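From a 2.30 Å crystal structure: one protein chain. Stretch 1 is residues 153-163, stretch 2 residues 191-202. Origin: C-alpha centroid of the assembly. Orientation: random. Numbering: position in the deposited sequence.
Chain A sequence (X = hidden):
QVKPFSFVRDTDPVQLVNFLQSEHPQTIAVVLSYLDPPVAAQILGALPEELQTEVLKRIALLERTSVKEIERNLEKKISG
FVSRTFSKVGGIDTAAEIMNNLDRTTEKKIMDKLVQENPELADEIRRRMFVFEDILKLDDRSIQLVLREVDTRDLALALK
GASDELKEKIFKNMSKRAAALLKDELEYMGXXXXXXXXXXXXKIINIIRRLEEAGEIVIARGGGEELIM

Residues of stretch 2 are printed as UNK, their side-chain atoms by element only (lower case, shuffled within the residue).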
# COMPACT_ATOMS: atom_id res chain seq x y z
N ARG A 153 2.59 23.11 -1.75
CA ARG A 153 1.83 22.58 -2.87
C ARG A 153 1.45 21.11 -2.75
O ARG A 153 0.35 20.72 -3.13
CB ARG A 153 2.57 22.80 -4.18
CG ARG A 153 1.72 22.47 -5.41
CD ARG A 153 2.23 23.19 -6.65
NE ARG A 153 1.21 23.24 -7.69
CZ ARG A 153 0.88 22.21 -8.47
NH1 ARG A 153 1.51 21.05 -8.34
NH2 ARG A 153 -0.08 22.35 -9.37
N ASP A 154 2.35 20.29 -2.23
CA ASP A 154 2.03 18.88 -2.09
C ASP A 154 0.91 18.72 -1.07
O ASP A 154 0.02 17.88 -1.23
CB ASP A 154 3.25 18.09 -1.67
CG ASP A 154 4.16 17.79 -2.84
OD1 ASP A 154 3.63 17.45 -3.93
OD2 ASP A 154 5.39 17.90 -2.69
N LEU A 155 0.94 19.55 -0.03
CA LEU A 155 -0.07 19.50 1.01
C LEU A 155 -1.43 19.85 0.40
O LEU A 155 -2.41 19.15 0.61
CB LEU A 155 0.29 20.47 2.13
CG LEU A 155 -0.39 20.33 3.49
CD1 LEU A 155 -0.45 18.85 3.90
CD2 LEU A 155 0.41 21.14 4.53
N ALA A 156 -1.47 20.95 -0.35
CA ALA A 156 -2.71 21.39 -0.96
C ALA A 156 -3.29 20.30 -1.86
O ALA A 156 -4.49 20.01 -1.80
CB ALA A 156 -2.48 22.67 -1.75
N LEU A 157 -2.44 19.71 -2.70
CA LEU A 157 -2.88 18.65 -3.60
C LEU A 157 -3.43 17.47 -2.81
O LEU A 157 -4.53 16.99 -3.06
CB LEU A 157 -1.70 18.17 -4.46
CG LEU A 157 -1.22 19.15 -5.53
CD1 LEU A 157 0.13 18.72 -6.12
CD2 LEU A 157 -2.28 19.23 -6.59
N ALA A 158 -2.64 17.01 -1.84
CA ALA A 158 -3.03 15.87 -1.01
C ALA A 158 -4.37 16.09 -0.31
O ALA A 158 -5.15 15.14 -0.12
CB ALA A 158 -1.94 15.59 0.01
N LEU A 159 -4.65 17.33 0.08
CA LEU A 159 -5.88 17.66 0.78
C LEU A 159 -7.12 17.64 -0.11
O LEU A 159 -8.23 17.42 0.37
CB LEU A 159 -5.75 19.02 1.47
CG LEU A 159 -4.83 19.01 2.69
CD1 LEU A 159 -4.67 20.41 3.26
CD2 LEU A 159 -5.42 18.07 3.73
N LYS A 160 -6.95 17.86 -1.41
CA LYS A 160 -8.09 17.82 -2.30
C LYS A 160 -8.66 16.41 -2.36
O LYS A 160 -9.72 16.18 -2.92
CB LYS A 160 -7.69 18.28 -3.71
CG LYS A 160 -7.46 19.77 -3.83
CD LYS A 160 -7.30 20.17 -5.29
CE LYS A 160 -7.37 21.69 -5.45
NZ LYS A 160 -8.68 22.24 -4.98
N GLY A 161 -7.94 15.46 -1.78
CA GLY A 161 -8.40 14.08 -1.77
C GLY A 161 -8.53 13.52 -0.37
O GLY A 161 -8.44 12.30 -0.16
N ALA A 162 -8.76 14.39 0.61
CA ALA A 162 -8.91 13.96 2.00
C ALA A 162 -10.30 14.23 2.57
O ALA A 162 -11.03 15.09 2.07
CB ALA A 162 -7.86 14.65 2.87
N SER A 163 -10.67 13.50 3.61
CA SER A 163 -11.97 13.69 4.25
C SER A 163 -11.90 14.99 5.05
O SER A 163 -10.84 15.37 5.54
CB SER A 163 -12.28 12.53 5.20
OG SER A 163 -11.29 12.40 6.21
N UNK A 191 -8.73 23.35 -10.44
CA UNK A 191 -8.83 21.91 -10.67
C UNK A 191 -7.47 21.28 -10.99
O UNK A 191 -6.62 21.91 -11.62
c UNK A 191 -9.81 21.80 -11.83
c UNK A 191 -9.61 24.08 -11.36
c UNK A 191 -10.66 23.04 -11.67
N UNK A 192 -7.28 20.04 -10.56
CA UNK A 192 -6.03 19.35 -10.80
C UNK A 192 -6.23 17.90 -11.21
O UNK A 192 -7.26 17.29 -10.91
c UNK A 192 -5.83 18.65 -8.39
c UNK A 192 -4.85 20.82 -9.13
c UNK A 192 -5.14 19.38 -9.53
N UNK A 193 -5.24 17.34 -11.90
CA UNK A 193 -5.30 15.96 -12.33
C UNK A 193 -5.37 15.06 -11.08
O UNK A 193 -4.62 15.26 -10.12
n UNK A 193 -3.20 16.09 -19.09
c UNK A 193 -3.99 15.77 -18.08
c UNK A 193 -3.81 16.42 -14.40
n UNK A 193 -5.13 15.11 -18.30
c UNK A 193 -4.06 15.60 -13.13
c UNK A 193 -4.43 15.78 -15.64
n UNK A 193 -3.65 16.10 -16.83
N UNK A 194 -6.27 14.09 -11.11
CA UNK A 194 -6.43 13.17 -9.99
C UNK A 194 -5.13 12.47 -9.61
O UNK A 194 -4.90 12.19 -8.44
c UNK A 194 -8.64 9.94 -9.80
c UNK A 194 -7.60 10.95 -9.32
c UNK A 194 -7.49 12.11 -10.31
c UNK A 194 -7.97 11.49 -7.94
N UNK A 195 -4.28 12.18 -10.59
CA UNK A 195 -3.04 11.49 -10.27
C UNK A 195 -2.04 12.37 -9.51
O UNK A 195 -1.14 11.85 -8.85
c UNK A 195 -2.75 12.89 -13.04
c UNK A 195 -1.73 11.93 -12.44
c UNK A 195 -2.39 10.91 -11.53
c UNK A 195 -3.81 12.17 -13.87
n UNK A 195 -5.20 12.36 -13.33
N UNK A 196 -2.20 13.69 -9.60
CA UNK A 196 -1.30 14.60 -8.89
C UNK A 196 -1.65 14.53 -7.40
O UNK A 196 -0.78 14.57 -6.54
o UNK A 196 -0.01 15.73 -11.27
c UNK A 196 -1.09 16.20 -10.85
o UNK A 196 -1.89 16.82 -11.58
c UNK A 196 -1.45 16.04 -9.38
N UNK A 197 -2.95 14.46 -7.13
CA UNK A 197 -3.45 14.36 -5.77
C UNK A 197 -2.88 13.07 -5.20
O UNK A 197 -2.41 13.02 -4.07
c UNK A 197 -4.99 14.33 -5.76
c UNK A 197 -5.52 15.68 -6.17
c UNK A 197 -5.51 13.94 -4.39
N UNK A 198 -2.90 12.03 -6.04
CA UNK A 198 -2.40 10.72 -5.67
C UNK A 198 -0.91 10.66 -5.31
O UNK A 198 -0.55 10.09 -4.29
c UNK A 198 -2.69 9.72 -6.80
c UNK A 198 -4.20 8.17 -5.50
o UNK A 198 -5.33 7.71 -5.22
o UNK A 198 -3.16 7.89 -4.85
c UNK A 198 -4.07 9.10 -6.71
N UNK A 199 -0.04 11.24 -6.14
CA UNK A 199 1.38 11.19 -5.81
C UNK A 199 1.71 12.12 -4.65
O UNK A 199 2.64 11.85 -3.89
c UNK A 199 2.25 11.53 -7.03
o UNK A 199 3.45 13.24 -9.11
c UNK A 199 1.55 12.16 -8.19
o UNK A 199 2.32 11.89 -10.43
c UNK A 199 2.51 12.45 -9.33
N UNK A 200 0.94 13.19 -4.51
CA UNK A 200 1.15 14.12 -3.41
C UNK A 200 0.92 13.33 -2.12
O UNK A 200 1.75 13.37 -1.20
c UNK A 200 0.17 15.31 -3.51
N UNK A 201 -0.19 12.59 -2.06
CA UNK A 201 -0.50 11.79 -0.88
C UNK A 201 0.57 10.70 -0.69
O UNK A 201 1.03 10.45 0.43
o UNK A 201 -4.65 10.38 -1.19
c UNK A 201 -1.90 11.16 -1.00
c UNK A 201 -3.05 12.18 -0.98
n UNK A 201 -5.43 12.39 -0.56
c UNK A 201 -4.45 11.57 -0.91
N UNK A 202 0.99 10.08 -1.79
CA UNK A 202 2.02 9.05 -1.71
C UNK A 202 3.31 9.63 -1.12
O UNK A 202 3.99 8.98 -0.33
c UNK A 202 2.84 6.11 -2.71
c UNK A 202 3.38 7.46 -3.11
o UNK A 202 2.03 5.98 -1.78
c UNK A 202 2.31 8.51 -3.11
n UNK A 202 3.30 5.07 -3.41

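Position 191 carries three carbons that close a ring onto the backbone N, and none reaches stretch 1; the ring makes it Pro191. At 192 one carbon carries two more, a fork directly at CB that points toward stretch 1 and meets the side chains of Leu157 and Lys160. This is Val192: its CG1 lies 3.9 Å from Leu157 CD2, its CG2 3.8 Å from Lys160 CD, so the aliphatic part of the lysine serves as packing surface.

Position 193 has three carbons, a nitrogen, then a carbon bearing two more nitrogens, a guanidinium leading away from stretch 1. Arg193 takes the N-cap position before the helix. Position 194 shows four carbons forked at the second, none of them in contact: Leu194. Position 195 is four carbons in a row ending in nitrogen, out of reach of stretch 1: Lys195.

At 196 two carbons, the second with two oxygens, identify Asp196. It touches Leu157 loosely, Asp196 CB lying 4.3 Å from Leu157 CD2. Position 197 has another three-carbon fork at CB, set beside the end of the stretch 1 helix and the turn after it. It is Val197, with CG1 3.5 Å from Leu157 O and 3.9 Å from Gly161 N.

Positions 198 and 199 each hold three carbons, the third carrying two oxygens, and neither touches stretch 1: Glu198 and Glu199. Position 200 has a single carbon, aimed at stretch 1; Ala200 CB sits 3.4 Å from Asp154 O and 3.5 Å from Leu157 CB. At 201 three carbons end in one oxygen and one nitrogen, and that end comes close to the backbone of stretch 1. An amide, hence Gln201: NE2 donates to Ala158 O at 2.8 Å and to Gly161 O at 3.0 Å. Position 202 has the same atom set but lies out of reach: Gln202.

The rule here is one small residue, Ala200, where the helices come close, and one amide that reaches the backbone near the turn. The axes approach to 7.5 Å at 116°, and the CA atoms of Asp154 and Ala200 come within 5.0 Å, so a lone methyl fits against backbone. The side chain of Leu157 packs along Val192, Asp196 and Ala200; its backbone O meets Val197. Gly161 matters by absence: an ideal CB there would clash, 2.7 Å from Val197 CG1 and 3.0 Å from Gln201 NE2. With that space open, one NE2 group can bind two carbonyls, tying the turn to the second helix.

Stretch 2 191-202: PVRLKDVEEAQQ
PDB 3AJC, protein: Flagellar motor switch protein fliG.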